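Local atomic coordinates of (R)-S-adenosyl-L-methionine hydrolase (Thermus thermophilus, PDB entry 2CW5), a protein that catalyses the hydrolysis of S-adenosyl-L-methionine to adenosine and L-methionine, works as a homotrimer, and has no chlorinase or fluorinase activity. Residues Val4-Asp9 / Ala18-Val23; Arg47-Leu52 / Phe96-Leu101; Glu177-Asp182 / Asn186-Leu191; Gly198-Glu201 / Arg206-Val209. One frame throughout, in Å; residues are numbered along the deposited sequence.

Contact 1: residues Val4-Asp9 / Ala18-Val23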
loop_
_atom_site.group_PDB
_atom_site.type_symbol
_atom_site.label_atom_id
_atom_site.label_comp_id
_atom_site.label_asym_id
_atom_site.label_seq_id
_atom_site.Cartn_x
_atom_site.Cartn_y
_atom_site.Cartn_z
ATOM N N VAL C 4 -14.237 -11.759 -2.312
ATOM C CA VAL C 4 -14.255 -10.493 -3.025
ATOM C C VAL C 4 -12.833 -10.062 -3.379
ATOM O O VAL C 4 -11.980 -9.906 -2.502
ATOM C CB VAL C 4 -14.913 -9.370 -2.183
ATOM C CG1 VAL C 4 -14.815 -8.049 -2.923
ATOM C CG2 VAL C 4 -16.373 -9.698 -1.909
ATOM N N TYR C 5 -12.583 -9.888 -4.671
ATOM C CA TYR C 5 -11.277 -9.446 -5.152
ATOM C C TYR C 5 -11.445 -7.970 -5.481
ATOM O O TYR C 5 -12.366 -7.581 -6.207
ATOM C CB TYR C 5 -10.860 -10.274 -6.364
ATOM C CG TYR C 5 -10.410 -11.663 -5.948
ATOM C CD1 TYR C 5 -9.076 -11.913 -5.611
ATOM C CD2 TYR C 5 -11.330 -12.704 -5.806
ATOM C CE1 TYR C 5 -8.670 -13.167 -5.138
ATOM C CE2 TYR C 5 -10.934 -13.965 -5.332
ATOM C CZ TYR C 5 -9.604 -14.184 -4.999
ATOM O OH TYR C 5 -9.208 -15.414 -4.520
ATOM N N PHE C 6 -10.533 -7.163 -4.950
ATOM C CA PHE C 6 -10.600 -5.711 -5.065
ATOM C C PHE C 6 -9.451 -5.022 -5.816
ATOM O O PHE C 6 -8.270 -5.207 -5.497
ATOM C CB PHE C 6 -10.731 -5.181 -3.621
ATOM C CG PHE C 6 -10.989 -3.707 -3.497
ATOM C CD1 PHE C 6 -11.497 -2.963 -4.558
ATOM C CD2 PHE C 6 -10.732 -3.063 -2.283
ATOM C CE1 PHE C 6 -11.743 -1.597 -4.414
ATOM C CE2 PHE C 6 -10.974 -1.698 -2.125
ATOM C CZ PHE C 6 -11.480 -0.962 -3.194
ATOM N N LEU C 7 -9.813 -4.238 -6.827
ATOM C CA LEU C 7 -8.838 -3.483 -7.600
ATOM C C LEU C 7 -9.291 -2.029 -7.666
ATOM O O LEU C 7 -10.484 -1.750 -7.750
ATOM C CB LEU C 7 -8.706 -4.043 -9.023
ATOM C CG LEU C 7 -7.722 -3.307 -9.947
ATOM C CD1 LEU C 7 -7.089 -4.294 -10.931
ATOM C CD2 LEU C 7 -8.445 -2.179 -10.692
ATOM N N SER C 8 -8.345 -1.100 -7.605
ATOM C CA SER C 8 -8.705 0.309 -7.695
ATOM C C SER C 8 -7.491 1.139 -8.055
ATOM O O SER C 8 -6.385 0.617 -8.177
ATOM C CB SER C 8 -9.247 0.813 -6.357
ATOM O OG SER C 8 -8.180 1.096 -5.463
ATOM N N ASP C 9 -7.712 2.439 -8.237
ATOM C CA ASP C 9 -6.624 3.366 -8.511
ATOM C C ASP C 9 -6.606 4.363 -7.347
ATOM O O ASP C 9 -6.128 5.485 -7.492
ATOM C CB ASP C 9 -6.853 4.106 -9.834
ATOM C CG ASP C 9 -8.087 5.002 -9.806
ATOM O OD1 ASP C 9 -8.892 4.888 -8.860
ATOM O OD2 ASP C 9 -8.253 5.819 -10.740
ATOM N N ALA C 18 -9.268 1.038 2.519
ATOM C CA ALA C 18 -9.668 0.526 3.823
ATOM C C ALA C 18 -11.142 0.786 4.130
ATOM O O ALA C 18 -11.804 -0.050 4.740
ATOM C CB ALA C 18 -8.798 1.138 4.908
ATOM N N VAL C 19 -11.650 1.949 3.728
ATOM C CA VAL C 19 -13.050 2.280 3.970
ATOM C C VAL C 19 -13.965 1.316 3.212
ATOM O O VAL C 19 -14.982 0.865 3.744
ATOM C CB VAL C 19 -13.365 3.735 3.557
ATOM C CG1 VAL C 19 -14.866 4.006 3.678
ATOM C CG2 VAL C 19 -12.597 4.699 4.453
ATOM N N VAL C 20 -13.600 0.994 1.975
ATOM C CA VAL C 20 -14.390 0.056 1.190
ATOM C C VAL C 20 -14.369 -1.312 1.874
ATOM O O VAL C 20 -15.394 -1.992 1.969
ATOM C CB VAL C 20 -13.845 -0.065 -0.247
ATOM C CG1 VAL C 20 -14.506 -1.235 -0.957
ATOM C CG2 VAL C 20 -14.121 1.231 -1.013
ATOM N N LYS C 21 -13.200 -1.716 2.356
ATOM C CA LYS C 21 -13.082 -2.993 3.051
ATOM C C LYS C 21 -13.919 -2.971 4.337
ATOM O O LYS C 21 -14.490 -3.990 4.741
ATOM C CB LYS C 21 -11.615 -3.273 3.385
ATOM C CG LYS C 21 -10.758 -3.601 2.175
ATOM C CD LYS C 21 -9.322 -3.885 2.599
ATOM C CE LYS C 21 -8.477 -4.343 1.431
ATOM N NZ LYS C 21 -7.064 -4.557 1.851
ATOM N N ALA C 22 -13.986 -1.807 4.978
ATOM C CA ALA C 22 -14.761 -1.659 6.209
ATOM C C ALA C 22 -16.248 -1.813 5.910
ATOM O O ALA C 22 -16.965 -2.493 6.642
ATOM C CB ALA C 22 -14.495 -0.292 6.842
ATOM N N VAL C 23 -16.714 -1.180 4.836
ATOM C CA VAL C 23 -18.122 -1.288 4.467
ATOM C C VAL C 23 -18.436 -2.736 4.097
ATOM O O VAL C 23 -19.484 -3.259 4.466
ATOM C CB VAL C 23 -18.478 -0.359 3.280
ATOM C CG1 VAL C 23 -19.905 -0.625 2.818
ATOM C CG2 VAL C 23 -18.344 1.096 3.705
#

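Contact 2: residues Arg47-Leu52 / Phe96-Leu101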
loop_
_atom_site.group_PDB
_atom_site.type_symbol
_atom_site.label_atom_id
_atom_site.label_comp_id
_atom_site.label_asym_id
_atom_site.label_seq_id
_atom_site.Cartn_x
_atom_site.Cartn_y
_atom_site.Cartn_z
ATOM N N ARG C 47 -4.460 0.173 -18.168
ATOM C CA ARG C 47 -3.585 -0.482 -17.209
ATOM C C ARG C 47 -4.436 -1.364 -16.309
ATOM O O ARG C 47 -4.098 -2.526 -16.042
ATOM C CB ARG C 47 -2.856 0.579 -16.372
ATOM C CG ARG C 47 -2.043 0.042 -15.204
ATOM C CD ARG C 47 -0.851 -0.782 -15.646
ATOM N NE ARG C 47 -0.079 -1.239 -14.492
ATOM C CZ ARG C 47 0.801 -0.489 -13.832
ATOM N NH1 ARG C 47 1.036 0.761 -14.216
ATOM N NH2 ARG C 47 1.428 -0.982 -12.771
ATOM N N ALA C 48 -5.558 -0.812 -15.861
ATOM C CA ALA C 48 -6.465 -1.542 -14.982
ATOM C C ALA C 48 -7.128 -2.710 -15.699
ATOM O O ALA C 48 -7.293 -3.788 -15.117
ATOM C CB ALA C 48 -7.526 -0.594 -14.417
ATOM N N ALA C 49 -7.511 -2.504 -16.960
ATOM C CA ALA C 49 -8.144 -3.574 -17.735
ATOM C C ALA C 49 -7.183 -4.748 -17.854
ATOM O O ALA C 49 -7.584 -5.909 -17.739
ATOM C CB ALA C 49 -8.515 -3.079 -19.137
ATOM N N TYR C 50 -5.913 -4.446 -18.095
ATOM C CA TYR C 50 -4.916 -5.504 -18.240
ATOM C C TYR C 50 -4.697 -6.251 -16.926
ATOM O O TYR C 50 -4.601 -7.481 -16.919
ATOM C CB TYR C 50 -3.581 -4.942 -18.750
ATOM C CG TYR C 50 -2.530 -6.023 -18.937
ATOM C CD1 TYR C 50 -2.740 -7.072 -19.835
ATOM C CD2 TYR C 50 -1.357 -6.027 -18.181
ATOM C CE1 TYR C 50 -1.813 -8.099 -19.972
ATOM C CE2 TYR C 50 -0.415 -7.057 -18.314
ATOM C CZ TYR C 50 -0.655 -8.088 -19.210
ATOM O OH TYR C 50 0.251 -9.116 -19.347
ATOM N N ALA C 51 -4.623 -5.517 -15.816
ATOM C CA ALA C 51 -4.420 -6.141 -14.510
ATOM C C ALA C 51 -5.508 -7.180 -14.219
ATOM O O ALA C 51 -5.226 -8.249 -13.684
ATOM C CB ALA C 51 -4.398 -5.079 -13.411
ATOM N N LEU C 52 -6.754 -6.857 -14.561
ATOM C CA LEU C 52 -7.860 -7.784 -14.349
ATOM C C LEU C 52 -7.683 -9.010 -15.243
ATOM O O LEU C 52 -7.860 -10.141 -14.806
ATOM C CB LEU C 52 -9.194 -7.096 -14.654
ATOM C CG LEU C 52 -9.581 -5.971 -13.683
ATOM C CD1 LEU C 52 -10.827 -5.247 -14.197
ATOM C CD2 LEU C 52 -9.838 -6.553 -12.297
ATOM N N PHE C 96 -13.715 -3.466 -17.612
ATOM C CA PHE C 96 -13.773 -4.928 -17.682
ATOM C C PHE C 96 -13.654 -5.545 -19.088
ATOM O O PHE C 96 -13.856 -6.746 -19.244
ATOM C CB PHE C 96 -15.084 -5.413 -17.047
ATOM C CG PHE C 96 -15.209 -5.116 -15.571
ATOM C CD1 PHE C 96 -14.412 -5.774 -14.643
ATOM C CD2 PHE C 96 -16.147 -4.192 -15.112
ATOM C CE1 PHE C 96 -14.543 -5.522 -13.271
ATOM C CE2 PHE C 96 -16.290 -3.930 -13.743
ATOM C CZ PHE C 96 -15.484 -4.601 -12.820
ATOM N N THR C 97 -13.325 -4.737 -20.095
ATOM C CA THR C 97 -13.232 -5.212 -21.483
ATOM C C THR C 97 -12.452 -6.509 -21.711
ATOM O O THR C 97 -12.960 -7.457 -22.323
ATOM C CB THR C 97 -12.626 -4.126 -22.399
ATOM O OG1 THR C 97 -13.456 -2.958 -22.370
ATOM C CG2 THR C 97 -12.539 -4.627 -23.832
ATOM N N LEU C 98 -11.214 -6.548 -21.235
ATOM C CA LEU C 98 -10.378 -7.731 -21.412
ATOM C C LEU C 98 -10.876 -8.914 -20.587
ATOM O O LEU C 98 -10.894 -10.052 -21.067
ATOM C CB LEU C 98 -8.924 -7.380 -21.076
ATOM C CG LEU C 98 -8.335 -6.343 -22.044
ATOM C CD1 LEU C 98 -6.912 -6.001 -21.642
ATOM C CD2 LEU C 98 -8.364 -6.889 -23.477
ATOM N N ALA C 99 -11.290 -8.655 -19.351
ATOM C CA ALA C 99 -11.816 -9.716 -18.502
ATOM C C ALA C 99 -12.976 -10.390 -19.230
ATOM O O ALA C 99 -13.126 -11.613 -19.208
ATOM C CB ALA C 99 -12.316 -9.136 -17.183
ATOM N N TRP C 100 -13.797 -9.568 -19.874
ATOM C CA TRP C 100 -14.960 -10.064 -20.584
ATOM C C TRP C 100 -14.643 -10.899 -21.820
ATOM O O TRP C 100 -15.520 -11.588 -22.342
ATOM C CB TRP C 100 -15.900 -8.894 -20.909
ATOM C CG TRP C 100 -16.573 -8.358 -19.664
ATOM C CD1 TRP C 100 -16.727 -9.013 -18.471
ATOM C CD2 TRP C 100 -17.227 -7.094 -19.509
ATOM N NE1 TRP C 100 -17.436 -8.238 -17.591
ATOM C CE2 TRP C 100 -17.757 -7.055 -18.200
ATOM C CE3 TRP C 100 -17.416 -5.988 -20.349
ATOM C CZ2 TRP C 100 -18.466 -5.955 -17.709
ATOM C CZ3 TRP C 100 -18.121 -4.891 -19.861
ATOM C CH2 TRP C 100 -18.637 -4.885 -18.549
ATOM N N LEU C 101 -13.396 -10.852 -22.286
ATOM C CA LEU C 101 -12.998 -11.679 -23.423
ATOM C C LEU C 101 -12.829 -13.098 -22.891
ATOM O O LEU C 101 -12.989 -14.074 -23.619
ATOM C CB LEU C 101 -11.668 -11.213 -24.018
ATOM C CG LEU C 101 -11.674 -9.931 -24.847
ATOM C CD1 LEU C 101 -10.248 -9.592 -25.271
ATOM C CD2 LEU C 101 -12.579 -10.123 -26.073
HETATM O O HOH W 1 -10.520 -5.880 -18.321
#

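Contact 3: residues Glu177-Asp182 / Asn186-Leu191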
loop_
_atom_site.group_PDB
_atom_site.type_symbol
_atom_site.label_atom_id
_atom_site.label_comp_id
_atom_site.label_asym_id
_atom_site.label_seq_id
_atom_site.Cartn_x
_atom_site.Cartn_y
_atom_site.Cartn_z
ATOM N N GLU C 177 -0.907 -3.044 -31.180
ATOM C CA GLU C 177 -0.601 -1.736 -30.611
ATOM C C GLU C 177 -0.129 -1.890 -29.174
ATOM O O GLU C 177 -0.285 -2.951 -28.575
ATOM C CB GLU C 177 -1.843 -0.838 -30.631
ATOM C CG GLU C 177 -2.897 -1.243 -29.600
ATOM C CD GLU C 177 -4.065 -0.277 -29.530
ATOM O OE1 GLU C 177 -4.995 -0.392 -30.352
ATOM O OE2 GLU C 177 -4.047 0.608 -28.651
ATOM N N VAL C 178 0.465 -0.834 -28.627
ATOM C CA VAL C 178 0.894 -0.880 -27.242
ATOM C C VAL C 178 -0.375 -0.730 -26.408
ATOM O O VAL C 178 -1.097 0.266 -26.534
ATOM C CB VAL C 178 1.869 0.272 -26.897
ATOM C CG1 VAL C 178 2.177 0.251 -25.409
ATOM C CG2 VAL C 178 3.164 0.119 -27.698
ATOM N N LEU C 179 -0.656 -1.729 -25.576
ATOM C CA LEU C 179 -1.847 -1.716 -24.731
ATOM C C LEU C 179 -1.660 -0.830 -23.508
ATOM O O LEU C 179 -2.480 0.051 -23.226
ATOM C CB LEU C 179 -2.186 -3.141 -24.271
ATOM C CG LEU C 179 -3.333 -3.291 -23.257
ATOM C CD1 LEU C 179 -4.641 -2.821 -23.873
ATOM C CD2 LEU C 179 -3.453 -4.753 -22.834
ATOM N N THR C 180 -0.574 -1.070 -22.786
ATOM C CA THR C 180 -0.270 -0.326 -21.572
ATOM C C THR C 180 1.170 -0.664 -21.174
ATOM O O THR C 180 1.885 -1.296 -21.945
ATOM C CB THR C 180 -1.253 -0.735 -20.438
ATOM O OG1 THR C 180 -1.003 0.047 -19.265
ATOM C CG2 THR C 180 -1.096 -2.220 -20.103
ATOM N N PHE C 181 1.592 -0.232 -19.986
ATOM C CA PHE C 181 2.946 -0.506 -19.490
ATOM C C PHE C 181 2.848 -1.076 -18.078
ATOM O O PHE C 181 1.864 -0.834 -17.384
ATOM C CB PHE C 181 3.765 0.790 -19.424
ATOM C CG PHE C 181 3.939 1.468 -20.746
ATOM C CD1 PHE C 181 4.920 1.046 -21.636
ATOM C CD2 PHE C 181 3.099 2.515 -21.118
ATOM C CE1 PHE C 181 5.064 1.656 -22.877
ATOM C CE2 PHE C 181 3.235 3.129 -22.355
ATOM C CZ PHE C 181 4.220 2.700 -23.239
ATOM N N ASP C 182 3.847 -1.842 -17.644
ATOM C CA ASP C 182 3.792 -2.345 -16.277
ATOM C C ASP C 182 4.574 -1.383 -15.385
ATOM O O ASP C 182 5.066 -0.355 -15.857
ATOM C CB ASP C 182 4.332 -3.779 -16.155
ATOM C CG ASP C 182 5.792 -3.903 -16.515
ATOM O OD1 ASP C 182 6.529 -2.895 -16.458
ATOM O OD2 ASP C 182 6.205 -5.037 -16.840
ATOM N N ASN C 186 7.806 -1.738 -18.785
ATOM C CA ASN C 186 7.724 -2.723 -19.858
ATOM C C ASN C 186 6.448 -2.404 -20.625
ATOM O O ASN C 186 5.433 -2.055 -20.029
ATOM C CB ASN C 186 7.606 -4.155 -19.307
ATOM C CG ASN C 186 8.839 -4.607 -18.552
ATOM O OD1 ASN C 186 9.965 -4.379 -18.988
ATOM N ND2 ASN C 186 8.630 -5.271 -17.418
ATOM N N ALA C 187 6.494 -2.531 -21.940
ATOM C CA ALA C 187 5.317 -2.254 -22.751
ATOM C C ALA C 187 4.552 -3.541 -23.050
ATOM O O ALA C 187 5.130 -4.525 -23.514
ATOM C CB ALA C 187 5.730 -1.580 -24.044
ATOM N N ILE C 188 3.256 -3.532 -22.760
ATOM C CA ILE C 188 2.397 -4.679 -23.027
ATOM C C ILE C 188 1.700 -4.375 -24.349
ATOM O O ILE C 188 1.118 -3.300 -24.504
ATOM C CB ILE C 188 1.309 -4.842 -21.937
ATOM C CG1 ILE C 188 1.948 -4.847 -20.544
ATOM C CG2 ILE C 188 0.513 -6.113 -22.192
ATOM C CD1 ILE C 188 2.925 -5.988 -20.296
ATOM N N THR C 189 1.755 -5.304 -25.300
ATOM C CA THR C 189 1.116 -5.085 -26.590
ATOM C C THR C 189 -0.111 -5.973 -26.727
ATOM O O THR C 189 -0.378 -6.813 -25.866
ATOM C CB THR C 189 2.067 -5.384 -27.771
ATOM O OG1 THR C 189 2.178 -6.800 -27.952
ATOM C CG2 THR C 189 3.458 -4.791 -27.501
ATOM N N THR C 190 -0.852 -5.773 -27.810
ATOM C CA THR C 190 -2.059 -6.544 -28.079
ATOM C C THR C 190 -1.756 -7.780 -28.928
ATOM O O THR C 190 -2.666 -8.522 -29.304
ATOM C CB THR C 190 -3.107 -5.680 -28.821
ATOM O OG1 THR C 190 -2.516 -5.133 -30.010
ATOM C CG2 THR C 190 -3.594 -4.546 -27.933
ATOM N N LEU C 191 -0.481 -8.000 -29.236
ATOM C CA LEU C 191 -0.082 -9.150 -30.048
ATOM C C LEU C 191 -0.089 -10.457 -29.257
ATOM O O LEU C 191 0.424 -10.518 -28.142
ATOM C CB LEU C 191 1.309 -8.921 -30.645
ATOM C CG LEU C 191 1.391 -7.847 -31.727
ATOM C CD1 LEU C 191 2.829 -7.713 -32.200
ATOM C CD2 LEU C 191 0.479 -8.226 -32.894
#

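Contact 4: residues Gly198-Glu201 / Arg206-Val209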
loop_
_atom_site.group_PDB
_atom_site.type_symbol
_atom_site.label_atom_id
_atom_site.label_comp_id
_atom_site.label_asym_id
_atom_site.label_seq_id
_atom_site.Cartn_x
_atom_site.Cartn_y
_atom_site.Cartn_z
ATOM N N GLY C 198 12.417 -13.774 -34.545
ATOM C CA GLY C 198 11.843 -12.699 -35.337
ATOM C C GLY C 198 12.121 -11.318 -34.770
ATOM O O GLY C 198 12.884 -11.168 -33.813
ATOM N N PHE C 199 11.498 -10.304 -35.363
ATOM C CA PHE C 199 11.671 -8.922 -34.929
ATOM C C PHE C 199 10.328 -8.205 -34.853
ATOM O O PHE C 199 9.426 -8.458 -35.650
ATOM C CB PHE C 199 12.576 -8.169 -35.907
ATOM C CG PHE C 199 14.021 -8.571 -35.838
ATOM C CD1 PHE C 199 14.826 -8.146 -34.787
ATOM C CD2 PHE C 199 14.579 -9.379 -36.825
ATOM C CE1 PHE C 199 16.168 -8.516 -34.722
ATOM C CE2 PHE C 199 15.917 -9.754 -36.767
ATOM C CZ PHE C 199 16.713 -9.321 -35.714
ATOM N N VAL C 200 10.200 -7.309 -33.884
ATOM C CA VAL C 200 8.975 -6.546 -33.725
ATOM C C VAL C 200 9.340 -5.070 -33.861
ATOM O O VAL C 200 10.328 -4.611 -33.289
ATOM C CB VAL C 200 8.313 -6.826 -32.350
ATOM C CG1 VAL C 200 9.216 -6.365 -31.217
ATOM C CG2 VAL C 200 6.969 -6.146 -32.278
ATOM N N GLU C 201 8.558 -4.339 -34.643
ATOM C CA GLU C 201 8.819 -2.928 -34.855
ATOM C C GLU C 201 7.848 -2.046 -34.083
ATOM O O GLU C 201 6.629 -2.172 -34.218
ATOM C CB GLU C 201 8.750 -2.603 -36.348
ATOM C CG GLU C 201 8.987 -1.138 -36.674
ATOM C CD GLU C 201 9.082 -0.881 -38.164
ATOM O OE1 GLU C 201 10.057 -1.355 -38.791
ATOM O OE2 GLU C 201 8.181 -0.208 -38.708
ATOM N N ARG C 206 13.538 -1.600 -34.306
ATOM C CA ARG C 206 13.432 -3.023 -34.601
ATOM C C ARG C 206 13.931 -3.760 -33.367
ATOM O O ARG C 206 15.122 -3.733 -33.057
ATOM C CB ARG C 206 14.297 -3.391 -35.809
ATOM C CG ARG C 206 13.765 -2.890 -37.143
ATOM C CD ARG C 206 14.858 -2.897 -38.211
ATOM N NE ARG C 206 15.414 -4.227 -38.456
ATOM C CZ ARG C 206 14.793 -5.190 -39.130
ATOM N NH1 ARG C 206 13.585 -4.978 -39.638
ATOM N NH2 ARG C 206 15.383 -6.368 -39.300
ATOM N N VAL C 207 13.017 -4.409 -32.656
ATOM C CA VAL C 207 13.367 -5.137 -31.444
ATOM C C VAL C 207 13.318 -6.645 -31.668
ATOM O O VAL C 207 12.332 -7.176 -32.175
ATOM C CB VAL C 207 12.408 -4.758 -30.293
ATOM C CG1 VAL C 207 12.757 -5.535 -29.033
ATOM C CG2 VAL C 207 12.484 -3.252 -30.036
ATOM N N PRO C 208 14.396 -7.357 -31.300
ATOM C CA PRO C 208 14.436 -8.810 -31.476
ATOM C C PRO C 208 13.575 -9.548 -30.456
ATOM O O PRO C 208 13.496 -9.158 -29.291
ATOM C CB PRO C 208 15.919 -9.131 -31.314
ATOM C CG PRO C 208 16.349 -8.128 -30.291
ATOM C CD PRO C 208 15.686 -6.858 -30.789
ATOM N N VAL C 209 12.927 -10.612 -30.910
ATOM C CA VAL C 209 12.089 -11.424 -30.045
ATOM C C VAL C 209 12.948 -12.571 -29.528
ATOM O O VAL C 209 13.668 -13.203 -30.297
ATOM C CB VAL C 209 10.888 -11.997 -30.817
ATOM C CG1 VAL C 209 10.043 -12.860 -29.898
ATOM C CG2 VAL C 209 10.061 -10.864 -31.401
#

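Contact 1: residues Val4-Asp9 / Ala18-Val23
F6 and V20 carry this contact, where strand 4-8 packs against helix 16-24. The two elements open the alpha/beta N-terminal domain, and the strand lies inside its mixed sheet, between strands 34-37 and 64-68. The apolar part is small. CG of F6 is anti to the backbone N (chi1 -173°), which carries the ring off the sheet to the helix. One side of the ring, CE2 and CZ, reaches V20. CE2 of F6 lies 3.7 Å from CG1 of V20, and the approach to the ring is oblique. The chain of K21 adds a looser touch, with its CG 4.5 Å from CD2 of F6. No hydrogen bond crosses between the segments, so packing alone joins them here. Polar groups are tied to other parts of the fold. NZ of K21 forms a salt bridge with D35, and OG of S8 is hydrogen-bonded to ND1 of H38, whose ring also meets that of F6 edge-to-face. D9, just past the end of the strand, probably binds adenosine, as in relatives. The helix is also covered by a second subunit, where A22 packs on Y58 of that neighbouring chain. CB of V20 lies 3.8 Å from CE2 of F6, nearly as close as its CG1.

Contact 2: residues Arg47-Leu52 / Phe96-Leu101
L98 meets helix 45-55 at A49 and Y50, in a contact whose touching residues are all buried. Its CB lies 3.9 Å from the backbone O of A49. With chi1 at -64°, CG sits beside the backbone N of L98, opposite its carbonyl carbon, and CD1 is carried on to the helix. There CD1 lies 4.0 Å from CA of Y50 and 4.2 Å from CB of A49. The side chain thus lies against the helix backbone, and it also touches L179 of the C-terminal domain. A second apolar touch lies one turn along the helix. CD1 of L52 comes obliquely to the ring of F96, 3.7 Å from its CD1. Both of these side chains also rest on A67 of strand 64-68. A water links the two backbones. It donates to O of A49 at 3.0 Å and accepts from N of A99 at 3.1 Å, so it bridges a place where no direct hydrogen bond crosses. CB of F96 sits over the centre of one face of the W100 ring, 3.3 Å above the plane. NH2 of R47 forms a salt bridge with E13 of a neighbouring subunit. Helix 45-55 thus packs on the segment that leads into the short helix 99-102, beside the mixed sheet of an alpha/beta domain and close to the C-terminal domain.

Contact 3: residues Glu177-Asp182 / Asn186-Leu191
The F181 ring and the D182 carboxylate are the flat groups that meet N186 and A187 in this beta hairpin of strands 175-181 and 187-189. O of N186 sits at the edge of the F181 ring, near its plane. CB of A187 approaches the same ring obliquely, 3.5 Å from CE1. The carboxylate of D182 and the amide of N186 are turned 72° apart. D182 holds CG between its backbone N and carbonyl carbon (chi1 63°), which brings both oxygens to N186. OD1 takes the backbone N of N186 from above the carboxylate plane, and also takes N of F184 in the turn. OD2 uses its syn lone pair for ND2 of N186; the 2.5 Å between them is shorter than usual, and its exact length is doubtful. Two bonds from D182 probably position N186, which probably binds S-adenosyl-L-methionine, as in relatives. In mid-hairpin, a classic beta bulge sets L179 and T180 both against I188. O of I188 accepts from N of L179 at 2.6 Å and from N of T180 at 3.3 Å. T180 and I188 lie side by side, and both touch Y50 of helix 45-55. E177 has a salt bridge to R46. At the far end, N of E177 donates to OG1 of T190 at 2.9 Å.

Contact 4: residues Gly198-Glu201 / Arg206-Val209
V200 and V207 form the tight, buried side of a beta hairpin made by strands 199-202 and 205-208, in the antiparallel sheet of the C-terminal domain. They are an antiparallel hydrogen-bonded pair. N of V200 donates to O of V207 at 2.7 Å, and N of V207 returns the bond to O of V200 at 2.8 Å. Both bonds are nearly straight, at 170°. The two side chains lie side by side, with CG1 of V200 3.7 Å from CB of V207. A223 of strand 221-225 covers both, and V209 as well. The other face carries F199, P208, E201 and R206 and is more open to solvent. Here F199 packs on P208, and its CE1 lies 3.5 Å from CB of the proline. R206 is exposed and more loosely held. A bend at chi3 (60°) brings NH2 of R206 over one face of the F199 ring. CZ of R206 is 5.1 Å from the ring centroid, so the cation-pi attraction is weak at most. E201 makes a salt bridge with R253. Beyond the F199-P208 pair, N of V209 donates to O of G198 at 3.0 Å.

The four contacts follow one another along the chain. Contacts 1 and 2 belong to the N-terminal domain, contacts 3 and 4 to the C-terminal one. Contacts 1 and 2 have centres about 18 Å apart and touch where L7 of strand 4-8 packs on A48, A51 and L52 of helix 45-55. That helix also bridges the domains: Y50 packs on L179 and I188, and R47 on T180 and F181, with the centres of contacts 2 and 3 about 13 Å apart. Contacts 3 and 4 share the antiparallel sheet, their centres about 14 Å apart. Contacts 1 and 4 are about 40 Å apart, centre to centre. Contact 2 thus lies at the domain junction, near predicted substrate-binding residues S227 and E232.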